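Local coordinates for light Chain (Clostridium botulinum, PDB 6BVD), which probably cleaves a neuronal SNARE protein, serving as the zinc-dependent protease light chain of a mosaic botulinum neurotoxin, at residues L90-K95 with P379-D384; F97-S102 with F360-R365; F10-P15 with Y35-Q40. All blocks are in the same frame, centred on the assembly; numbering follows the deposited sequence.

Interaction 1. Residues L90-K95 with P379-D384. With CA (calcium ion), chain C.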
loop_
_atom_site.group_PDB
_atom_site.type_symbol
_atom_site.label_atom_id
_atom_site.label_comp_id
_atom_site.label_asym_id
_atom_site.label_seq_id
_atom_site.Cartn_x
_atom_site.Cartn_y
_atom_site.Cartn_z
ATOM N N LEU A 90 -5.924 -2.486 15.074
ATOM C CA LEU A 90 -6.698 -2.699 13.859
ATOM C C LEU A 90 -5.924 -2.209 12.608
ATOM O O LEU A 90 -5.883 -2.893 11.607
ATOM C CB LEU A 90 -8.014 -1.949 13.922
ATOM C CG LEU A 90 -9.163 -2.596 14.676
ATOM C CD1 LEU A 90 -10.460 -1.781 14.418
ATOM C CD2 LEU A 90 -9.319 -4.048 14.260
ATOM N N GLN A 91 -5.350 -1.016 12.668
ATOM C CA GLN A 91 -4.658 -0.493 11.475
ATOM C C GLN A 91 -3.423 -1.312 11.102
ATOM O O GLN A 91 -3.048 -1.395 9.929
ATOM C CB GLN A 91 -4.263 0.976 11.662
ATOM C CG GLN A 91 -5.418 1.861 12.082
ATOM C CD GLN A 91 -6.658 1.695 11.223
ATOM O OE1 GLN A 91 -6.598 1.759 10.002
ATOM N NE2 GLN A 91 -7.817 1.493 11.883
ATOM N N ILE A 92 -2.731 -1.842 12.098
ATOM C CA ILE A 92 -1.561 -2.660 11.817
ATOM C C ILE A 92 -2.026 -3.949 11.164
ATOM O O ILE A 92 -1.440 -4.410 10.198
ATOM C CB ILE A 92 -0.772 -2.920 13.123
ATOM C CG1 ILE A 92 -0.233 -1.588 13.634
ATOM C CG2 ILE A 92 0.297 -4.024 12.937
ATOM C CD1 ILE A 92 0.429 -1.668 14.999
ATOM N N MET A 93 -3.107 -4.529 11.683
ATOM C CA MET A 93 -3.631 -5.762 11.126
ATOM C C MET A 93 -4.063 -5.540 9.664
ATOM O O MET A 93 -3.822 -6.389 8.798
ATOM C CB MET A 93 -4.810 -6.302 11.970
ATOM C CG MET A 93 -4.411 -6.724 13.368
ATOM S SD MET A 93 -3.087 -7.937 13.380
ATOM C CE MET A 93 -3.814 -9.302 12.458
ATOM N N ILE A 94 -4.660 -4.389 9.387
ATOM C CA ILE A 94 -5.017 -4.037 8.023
ATOM C C ILE A 94 -3.740 -3.986 7.159
ATOM O O ILE A 94 -3.663 -4.515 6.056
ATOM C CB ILE A 94 -5.735 -2.681 7.999
ATOM C CG1 ILE A 94 -7.159 -2.805 8.555
ATOM C CG2 ILE A 94 -5.841 -2.138 6.605
ATOM C CD1 ILE A 94 -7.804 -1.454 8.800
ATOM N N LYS A 95 -2.707 -3.383 7.712
ATOM C CA LYS A 95 -1.443 -3.272 6.943
ATOM C C LYS A 95 -0.834 -4.657 6.674
ATOM O O LYS A 95 -0.322 -4.944 5.563
ATOM C CB LYS A 95 -0.458 -2.369 7.692
ATOM C CG LYS A 95 0.729 -1.906 6.805
ATOM C CD LYS A 95 1.548 -0.828 7.488
ATOM C CE LYS A 95 2.684 -0.380 6.542
ATOM N NZ LYS A 95 3.147 0.923 7.018
ATOM N N PRO A 379 7.694 -0.199 17.415
ATOM C CA PRO A 379 6.870 1.002 17.621
ATOM C C PRO A 379 6.283 1.657 16.357
ATOM O O PRO A 379 5.297 2.406 16.504
ATOM C CB PRO A 379 7.843 1.965 18.291
ATOM C CG PRO A 379 9.192 1.551 17.772
ATOM C CD PRO A 379 9.122 0.059 17.684
ATOM N N ASN A 380 6.843 1.388 15.175
ATOM C CA ASN A 380 6.457 2.135 13.983
ATOM C C ASN A 380 6.107 1.337 12.741
ATOM O O ASN A 380 6.524 1.695 11.634
ATOM C CB ASN A 380 7.582 3.117 13.614
ATOM C CG ASN A 380 7.910 4.065 14.741
ATOM O OD1 ASN A 380 9.027 4.055 15.280
ATOM N ND2 ASN A 380 6.928 4.866 15.139
ATOM N N LEU A 381 5.350 0.266 12.896
ATOM C CA LEU A 381 4.949 -0.557 11.775
ATOM C C LEU A 381 4.064 0.248 10.812
ATOM O O LEU A 381 4.020 -0.030 9.605
ATOM C CB LEU A 381 4.223 -1.816 12.266
ATOM C CG LEU A 381 5.101 -2.809 13.071
ATOM C CD1 LEU A 381 4.268 -3.958 13.640
ATOM C CD2 LEU A 381 6.218 -3.356 12.177
ATOM N N LEU A 382 3.366 1.236 11.360
ATOM C CA LEU A 382 2.443 2.052 10.557
ATOM C C LEU A 382 3.129 3.123 9.709
ATOM O O LEU A 382 2.503 3.677 8.819
ATOM C CB LEU A 382 1.419 2.734 11.472
ATOM C CG LEU A 382 0.351 1.819 12.064
ATOM C CD1 LEU A 382 -0.427 2.599 13.102
ATOM C CD2 LEU A 382 -0.553 1.401 10.952
ATOM N N ASP A 383 4.413 3.400 9.980
ATOM C CA ASP A 383 5.212 4.404 9.273
ATOM C C ASP A 383 5.861 3.834 7.998
ATOM O O ASP A 383 6.779 3.003 8.081
ATOM C CB ASP A 383 6.294 4.950 10.231
ATOM C CG ASP A 383 7.069 6.147 9.677
ATOM O OD1 ASP A 383 7.216 6.324 8.454
ATOM O OD2 ASP A 383 7.600 6.910 10.505
ATOM N N ASP A 384 5.423 4.318 6.830
ATOM C CA ASP A 384 5.870 3.758 5.549
ATOM C C ASP A 384 7.353 4.031 5.255
ATOM O O ASP A 384 7.897 3.448 4.319
ATOM C CB ASP A 384 5.000 4.295 4.397
ATOM C CG ASP A 384 3.651 3.536 4.284
ATOM O OD1 ASP A 384 3.655 2.296 4.323
ATOM O OD2 ASP A 384 2.585 4.188 4.213
HETATM CA CA CA C . 1.311 2.372 3.621
#

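Interaction 2. Residues F97-S102 with F360-R365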
loop_
_atom_site.group_PDB
_atom_site.type_symbol
_atom_site.label_atom_id
_atom_site.label_comp_id
_atom_site.label_asym_id
_atom_site.label_seq_id
_atom_site.Cartn_x
_atom_site.Cartn_y
_atom_site.Cartn_z
ATOM N N PHE A 97 -2.445 -7.625 6.524
ATOM C CA PHE A 97 -3.228 -8.348 5.545
ATOM C C PHE A 97 -2.973 -7.789 4.129
ATOM O O PHE A 97 -2.889 -8.578 3.184
ATOM C CB PHE A 97 -4.729 -8.318 5.888
ATOM C CG PHE A 97 -5.158 -9.453 6.803
ATOM C CD1 PHE A 97 -5.679 -10.620 6.281
ATOM C CD2 PHE A 97 -4.998 -9.352 8.175
ATOM C CE1 PHE A 97 -6.067 -11.677 7.124
ATOM C CE2 PHE A 97 -5.393 -10.377 9.046
ATOM C CZ PHE A 97 -5.921 -11.560 8.526
ATOM N N LYS A 98 -2.838 -6.467 3.989
ATOM C CA LYS A 98 -2.493 -5.885 2.685
ATOM C C LYS A 98 -1.098 -6.332 2.230
ATOM O O LYS A 98 -0.864 -6.466 1.034
ATOM C CB LYS A 98 -2.575 -4.349 2.695
ATOM C CG LYS A 98 -4.031 -3.831 2.674
ATOM C CD LYS A 98 -4.192 -2.353 2.322
ATOM C CE LYS A 98 -4.063 -1.431 3.537
ATOM N NZ LYS A 98 -4.414 0.005 3.307
ATOM N N ARG A 99 -0.178 -6.504 3.174
ATOM C CA ARG A 99 1.171 -6.992 2.806
ATOM C C ARG A 99 1.050 -8.434 2.270
ATOM O O ARG A 99 1.542 -8.762 1.196
ATOM C CB ARG A 99 2.107 -6.894 4.026
ATOM C CG ARG A 99 3.506 -7.592 3.861
ATOM C CD ARG A 99 4.585 -6.749 4.501
ATOM N NE ARG A 99 5.915 -7.378 4.438
ATOM C CZ ARG A 99 6.634 -7.540 3.329
ATOM N NH1 ARG A 99 6.175 -7.150 2.137
ATOM N NH2 ARG A 99 7.835 -8.121 3.408
ATOM N N ILE A 100 0.326 -9.284 3.002
ATOM C CA ILE A 100 0.134 -10.659 2.585
ATOM C C ILE A 100 -0.531 -10.719 1.208
ATOM O O ILE A 100 -0.165 -11.534 0.337
ATOM C CB ILE A 100 -0.712 -11.447 3.618
ATOM C CG1 ILE A 100 0.035 -11.555 4.964
ATOM C CG2 ILE A 100 -0.988 -12.799 3.069
ATOM C CD1 ILE A 100 -0.820 -12.081 6.148
ATOM N N ASN A 101 -1.481 -9.817 0.983
ATOM C CA ASN A 101 -2.206 -9.810 -0.282
ATOM C C ASN A 101 -1.415 -9.118 -1.402
ATOM O O ASN A 101 -1.948 -8.947 -2.481
ATOM C CB ASN A 101 -3.592 -9.117 -0.109
ATOM C CG ASN A 101 -4.689 -9.771 -0.939
ATOM O OD1 ASN A 101 -4.648 -10.969 -1.218
ATOM N ND2 ASN A 101 -5.702 -8.974 -1.336
ATOM N N SER A 102 -0.159 -8.717 -1.158
ATOM C CA SER A 102 0.587 -7.957 -2.197
ATOM C C SER A 102 1.378 -8.852 -3.137
ATOM O O SER A 102 1.901 -8.381 -4.161
ATOM C CB SER A 102 1.545 -6.906 -1.584
ATOM O OG SER A 102 2.677 -7.542 -0.968
ATOM N N PHE A 360 8.399 -13.829 -0.519
ATOM C CA PHE A 360 8.297 -12.449 -0.071
ATOM C C PHE A 360 9.653 -11.729 0.102
ATOM O O PHE A 360 9.690 -10.528 0.431
ATOM C CB PHE A 360 7.546 -12.415 1.253
ATOM C CG PHE A 360 6.029 -12.420 1.102
ATOM C CD1 PHE A 360 5.316 -11.251 1.249
ATOM C CD2 PHE A 360 5.350 -13.564 0.755
ATOM C CE1 PHE A 360 3.910 -11.234 1.082
ATOM C CE2 PHE A 360 3.957 -13.556 0.612
ATOM C CZ PHE A 360 3.251 -12.376 0.745
ATOM N N LYS A 361 10.763 -12.440 -0.124
ATOM C CA LYS A 361 12.076 -11.864 0.151
ATOM C C LYS A 361 12.156 -11.296 1.546
ATOM O O LYS A 361 12.645 -10.173 1.772
ATOM C CB LYS A 361 12.424 -10.798 -0.910
ATOM C CG LYS A 361 12.481 -11.382 -2.293
ATOM C CD LYS A 361 12.839 -10.291 -3.308
ATOM C CE LYS A 361 13.307 -10.892 -4.615
ATOM N NZ LYS A 361 12.163 -11.471 -5.368
ATOM N N ILE A 362 11.646 -12.103 2.493
ATOM C CA ILE A 362 11.788 -11.893 3.899
ATOM C C ILE A 362 12.820 -12.901 4.451
ATOM O O ILE A 362 12.811 -14.060 4.081
ATOM C CB ILE A 362 10.415 -12.088 4.635
ATOM C CG1 ILE A 362 9.436 -10.949 4.260
ATOM C CG2 ILE A 362 10.627 -12.137 6.130
ATOM C CD1 ILE A 362 7.951 -11.207 4.846
ATOM N N LYS A 363 13.747 -12.440 5.269
ATOM C CA LYS A 363 14.697 -13.364 5.904
ATOM C C LYS A 363 14.014 -14.019 7.082
ATOM O O LYS A 363 13.316 -13.347 7.832
ATOM C CB LYS A 363 15.968 -12.645 6.371
ATOM C CG LYS A 363 17.122 -13.633 6.710
ATOM C CD LYS A 363 18.364 -12.904 7.256
ATOM C CE LYS A 363 19.592 -13.827 7.392
ATOM N NZ LYS A 363 20.050 -14.458 6.085
ATOM N N THR A 364 14.226 -15.323 7.254
ATOM C CA THR A 364 13.697 -16.003 8.415
ATOM C C THR A 364 14.746 -16.914 9.026
ATOM O O THR A 364 15.878 -17.103 8.486
ATOM C CB THR A 364 12.401 -16.777 8.057
ATOM O OG1 THR A 364 11.643 -17.025 9.238
ATOM C CG2 THR A 364 12.692 -18.058 7.341
ATOM N N ARG A 365 14.376 -17.424 10.186
ATOM C CA ARG A 365 15.201 -18.290 11.004
ATOM C C ARG A 365 15.584 -19.569 10.278
ATOM O O ARG A 365 14.907 -20.023 9.358
ATOM C CB ARG A 365 14.438 -18.630 12.306
ATOM C CG ARG A 365 13.122 -19.269 12.001
ATOM C CD ARG A 365 12.256 -19.566 13.252
ATOM N NE ARG A 365 10.870 -19.851 12.880
ATOM C CZ ARG A 365 9.922 -20.265 13.738
ATOM N NH1 ARG A 365 10.221 -20.461 15.022
ATOM N NH2 ARG A 365 8.668 -20.490 13.319
HETATM O O HOH W 1 8.404 -8.234 0.521
#

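Interaction 3. Residues F10-P15 with Y35-Q40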
loop_
_atom_site.group_PDB
_atom_site.type_symbol
_atom_site.label_atom_id
_atom_site.label_comp_id
_atom_site.label_asym_id
_atom_site.label_seq_id
_atom_site.Cartn_x
_atom_site.Cartn_y
_atom_site.Cartn_z
ATOM N N PHE A 10 -11.345 0.056 8.375
ATOM C CA PHE A 10 -12.279 0.518 9.403
ATOM C C PHE A 10 -11.464 1.182 10.509
ATOM O O PHE A 10 -10.272 0.881 10.686
ATOM C CB PHE A 10 -13.129 -0.649 9.983
ATOM C CG PHE A 10 -12.502 -2.026 9.788
ATOM C CD1 PHE A 10 -11.299 -2.359 10.406
ATOM C CD2 PHE A 10 -13.106 -2.963 8.959
ATOM C CE1 PHE A 10 -10.709 -3.608 10.218
ATOM C CE2 PHE A 10 -12.525 -4.224 8.758
ATOM C CZ PHE A 10 -11.330 -4.557 9.396
ATOM N N ASN A 11 -12.098 2.087 11.240
ATOM C CA ASN A 11 -11.538 2.618 12.478
ATOM C C ASN A 11 -12.296 1.987 13.649
ATOM O O ASN A 11 -13.448 1.591 13.474
ATOM C CB ASN A 11 -11.635 4.147 12.491
ATOM C CG ASN A 11 -11.107 4.759 11.208
ATOM O OD1 ASN A 11 -9.905 4.836 11.026
ATOM N ND2 ASN A 11 -12.004 5.199 10.322
ATOM N N TYR A 12 -11.674 1.877 14.826
ATOM C CA TYR A 12 -12.353 1.208 15.942
ATOM C C TYR A 12 -13.686 1.903 16.270
ATOM O O TYR A 12 -14.650 1.245 16.669
ATOM C CB TYR A 12 -11.481 1.172 17.200
ATOM C CG TYR A 12 -12.107 0.308 18.263
ATOM C CD1 TYR A 12 -12.029 -1.071 18.187
ATOM C CD2 TYR A 12 -12.845 0.876 19.301
ATOM C CE1 TYR A 12 -12.647 -1.881 19.151
ATOM C CE2 TYR A 12 -13.462 0.084 20.261
ATOM C CZ TYR A 12 -13.354 -1.286 20.183
ATOM O OH TYR A 12 -13.971 -2.073 21.134
ATOM N N ASP A 13 -13.736 3.216 16.099
ATOM C CA ASP A 13 -14.936 3.957 16.454
ATOM C C ASP A 13 -15.993 4.043 15.348
ATOM O O ASP A 13 -17.039 4.632 15.576
ATOM C CB ASP A 13 -14.570 5.378 16.882
ATOM C CG ASP A 13 -13.965 5.445 18.280
ATOM O OD1 ASP A 13 -14.116 4.495 19.092
ATOM O OD2 ASP A 13 -13.329 6.475 18.565
ATOM N N ASP A 14 -15.752 3.462 14.175
ATOM C CA ASP A 14 -16.781 3.468 13.131
ATOM C C ASP A 14 -18.056 2.783 13.647
ATOM O O ASP A 14 -18.011 1.778 14.349
ATOM C CB ASP A 14 -16.344 2.736 11.873
ATOM C CG ASP A 14 -15.195 3.407 11.126
ATOM O OD1 ASP A 14 -14.783 4.543 11.460
ATOM O OD2 ASP A 14 -14.715 2.746 10.176
ATOM N N PRO A 15 -19.211 3.302 13.263
ATOM C CA PRO A 15 -20.449 2.683 13.771
ATOM C C PRO A 15 -20.698 1.300 13.180
ATOM O O PRO A 15 -20.169 0.996 12.112
ATOM C CB PRO A 15 -21.551 3.672 13.337
ATOM C CG PRO A 15 -21.006 4.388 12.202
ATOM C CD PRO A 15 -19.469 4.457 12.390
ATOM N N TYR A 35 -21.157 -9.989 24.136
ATOM C CA TYR A 35 -20.900 -9.575 22.743
ATOM C C TYR A 35 -19.711 -8.640 22.671
ATOM O O TYR A 35 -19.457 -7.900 23.597
ATOM C CB TYR A 35 -22.125 -8.883 22.132
ATOM C CG TYR A 35 -23.253 -9.834 21.754
ATOM C CD1 TYR A 35 -23.456 -10.211 20.427
ATOM C CD2 TYR A 35 -24.094 -10.375 22.723
ATOM C CE1 TYR A 35 -24.467 -11.068 20.064
ATOM C CE2 TYR A 35 -25.122 -11.244 22.366
ATOM C CZ TYR A 35 -25.307 -11.589 21.044
ATOM O OH TYR A 35 -26.316 -12.458 20.690
ATOM N N PHE A 36 -18.993 -8.690 21.550
ATOM C CA PHE A 36 -17.798 -7.888 21.321
ATOM C C PHE A 36 -17.891 -7.219 19.958
ATOM O O PHE A 36 -18.284 -7.861 18.980
ATOM C CB PHE A 36 -16.521 -8.750 21.337
ATOM C CG PHE A 36 -16.235 -9.416 22.666
ATOM C CD1 PHE A 36 -15.291 -8.893 23.543
ATOM C CD2 PHE A 36 -16.862 -10.587 22.995
ATOM C CE1 PHE A 36 -15.015 -9.515 24.751
ATOM C CE2 PHE A 36 -16.596 -11.237 24.206
ATOM C CZ PHE A 36 -15.685 -10.698 25.098
ATOM N N LYS A 37 -17.467 -5.966 19.883
ATOM C CA LYS A 37 -17.387 -5.258 18.601
ATOM C C LYS A 37 -16.313 -5.922 17.715
ATOM O O LYS A 37 -15.154 -6.084 18.138
ATOM C CB LYS A 37 -17.083 -3.781 18.829
ATOM C CG LYS A 37 -17.356 -2.912 17.603
ATOM C CD LYS A 37 -17.087 -1.464 17.861
ATOM C CE LYS A 37 -17.534 -0.604 16.675
ATOM N NZ LYS A 37 -17.413 0.836 16.970
ATOM N N ALA A 38 -16.707 -6.332 16.514
ATOM C CA ALA A 38 -15.818 -7.103 15.613
ATOM C C ALA A 38 -15.766 -6.513 14.210
ATOM O O ALA A 38 -16.729 -5.822 13.765
ATOM C CB ALA A 38 -16.280 -8.574 15.573
ATOM N N PHE A 39 -14.639 -6.774 13.516
ATOM C CA PHE A 39 -14.279 -6.094 12.256
ATOM C C PHE A 39 -13.893 -7.143 11.207
ATOM O O PHE A 39 -13.022 -7.971 11.445
ATOM C CB PHE A 39 -13.144 -5.078 12.525
ATOM C CG PHE A 39 -13.481 -4.063 13.595
ATOM C CD1 PHE A 39 -13.879 -2.780 13.262
ATOM C CD2 PHE A 39 -13.425 -4.409 14.941
ATOM C CE1 PHE A 39 -14.173 -1.857 14.226
ATOM C CE2 PHE A 39 -13.753 -3.513 15.912
ATOM C CZ PHE A 39 -14.131 -2.217 15.563
ATOM N N GLN A 40 -14.614 -7.181 10.091
ATOM C CA GLN A 40 -14.432 -8.239 9.113
ATOM C C GLN A 40 -13.354 -7.795 8.142
ATOM O O GLN A 40 -13.622 -7.084 7.176
ATOM C CB GLN A 40 -15.717 -8.578 8.327
ATOM C CG GLN A 40 -15.611 -9.953 7.687
ATOM C CD GLN A 40 -16.827 -10.396 6.918
ATOM O OE1 GLN A 40 -16.858 -11.516 6.406
ATOM N NE2 GLN A 40 -17.850 -9.535 6.839
HETATM O O HOH W 2 -13.807 -4.740 20.307
HETATM O O HOH W 3 -16.583 2.383 19.575
#

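Interaction 1. Residues L90-K95 with P379-D384
The ammonium group of K95 is gripped by several oxygens at once. NZ donates to L381 O at 2.9 Å, approaching in the carbonyl plane on a lone pair, and weakly to L382 O at 3.4 Å. It also forms a salt bridge with D384 OD1 at 3.1 Å, meeting that oxygen from above the carboxylate plane, 61° out of it. K95 NZ also donates to Y387 O of its own chain and to D384 OD2 of the second subunit. The lysine gets there as a straight rod: CG is anti to the backbone N (chi1 -165°), the start of an extended chain that carries NZ from helix 83-100 across to the loop. That loop follows strand 373-377 and folds as a type I beta turn from N380 to D383, closed by D383 N to N380 O at 3.2 Å; its two central residues, L381 and L382, offer the carbonyls that K95 takes. Both carboxylate oxygens of D384 bind the calcium ion, OD2 at 2.3 Å. E389 and the same two acidic residues of the second subunit share this ion, which therefore bridges the two chains. With lysine and calcium meeting at one carboxylate, its negative charge is probably balanced from two directions. Nearer the helix backbone, the contact is apolar. I92 crosses both leucines at about a right angle, CG1 lying 3.8 Å from L382 CG and CG2 4.0 Å from L381 CD1, while L382 CD2 rests 3.8 Å from Q91 CB.

Interaction 2. Residues F97-S102 with F360-R365
The guanidinium of R99 is overlapped on one face by the ring of F360, whose CD1 stands 4.2 Å above the R99 plane and off toward its rim. R99 starts with CG anti to the backbone N (chi1 170°) and bends at chi2, which brings its tip out from helix 83-100 to I362. The two meet tip to tip, NH2 lying 3.4 Å from both CG1 and CD1 of I362. F360 in turn points its ring edge at the end of that helix: CE1 comes within 3.4 Å of R99 O and CZ within 3.5 Å of I100 O, both oxygens lying near the ring plane. R99 O also accepts from S102 N and from S102 OG, the hydroxyl bond being 2.7 Å long. K361, with positive phi, leaves the helix of 353-360 in a Schellman motif that turns I362 toward R99. A water joins the segments, accepting from R99 NH2 at 2.9 Å and donating to F360 O at 2.6 Å. R99 NH2 has a salt bridge to D221, and NH1 bonds E389 O. R99 and I100 also pack on A223 and M227 of helix 222-237, which carries the zinc ligands H228 and H232. The buried arginine charge is thus met by a carboxylate, a carbonyl and a water, and the ring-edge hydrogens of F360 probably offer both helix-end carbonyls a weakly polar neighbour.

Interaction 3. Residues F10-P15 with Y35-Q40
F39 sits between F10 and Y12 in an aromatic cluster that packs a turn-forming loop against strand 36-40 of the mixed sheet. The loop makes a type I beta turn from N11 to D14, and K37 and F39, two residues apart on the strand, both direct their side chains to it. F39 CB lies over the centre of the F10 ring, 3.6 Å from its centroid, a CH-pi contact. The two rings are obliquely disposed, with planes at 56°. F10 holds an unusual, nearly eclipsed chi1 of 22°, which turns a face of its ring toward F39 CB and brings CE2, at the ring edge, to 3.4 Å from Q40 O. On Y12, CG is anti to the backbone N (chi1 -172°), and the side chain crosses that of F39 at about a right angle, CD1 touching F39 CZ at 3.6 Å. K37 runs out fully extended. Its NZ donates to Y12 O and to D14 O, each at 2.8 Å, so that the ammonium clamps two carbonyls of the turn; the first bond lies in the carbonyl plane and the second is tilted from it. A water accepts from NZ and donates to D13 OD1, linking the charge to an exposed acid. The turn is braced from within by D14: N11 N reaches OD2 from above the carboxylate plane at 2.9 Å, and N11 ND2 reaches OD1 on its syn side. N11 ND2 also donates to I395 O, and D14 OD2 accepts from A397 N, both of the second subunit. At the tip of Y12, OH donates in the ring plane to a water 2.8 Å away, which donates onward to K37 O at 2.9 Å.

Helix 83-100 carries a segment of interactions 1 and 2, and interaction 3 packs against it. Interaction 1 joins the helix to the loop after strand 373-377 of the antiparallel sheet, interaction 2 to the loop before it; their centres are about 14 Å apart. Interaction 3 comes first along the chain and uses strand 36-40 of the mixed sheet, its centre about 17 Å from that of interaction 1 and 26 Å from that of interaction 2. Both segments of interaction 2 fall between those of interaction 1. Q91 NE2 to F10 O, probably a hydrogen bond, links interactions 1 and 3. The helix thus connects N-terminal and C-terminal portions of the protease; interactions 1 and 3 touch the second subunit, as does K98.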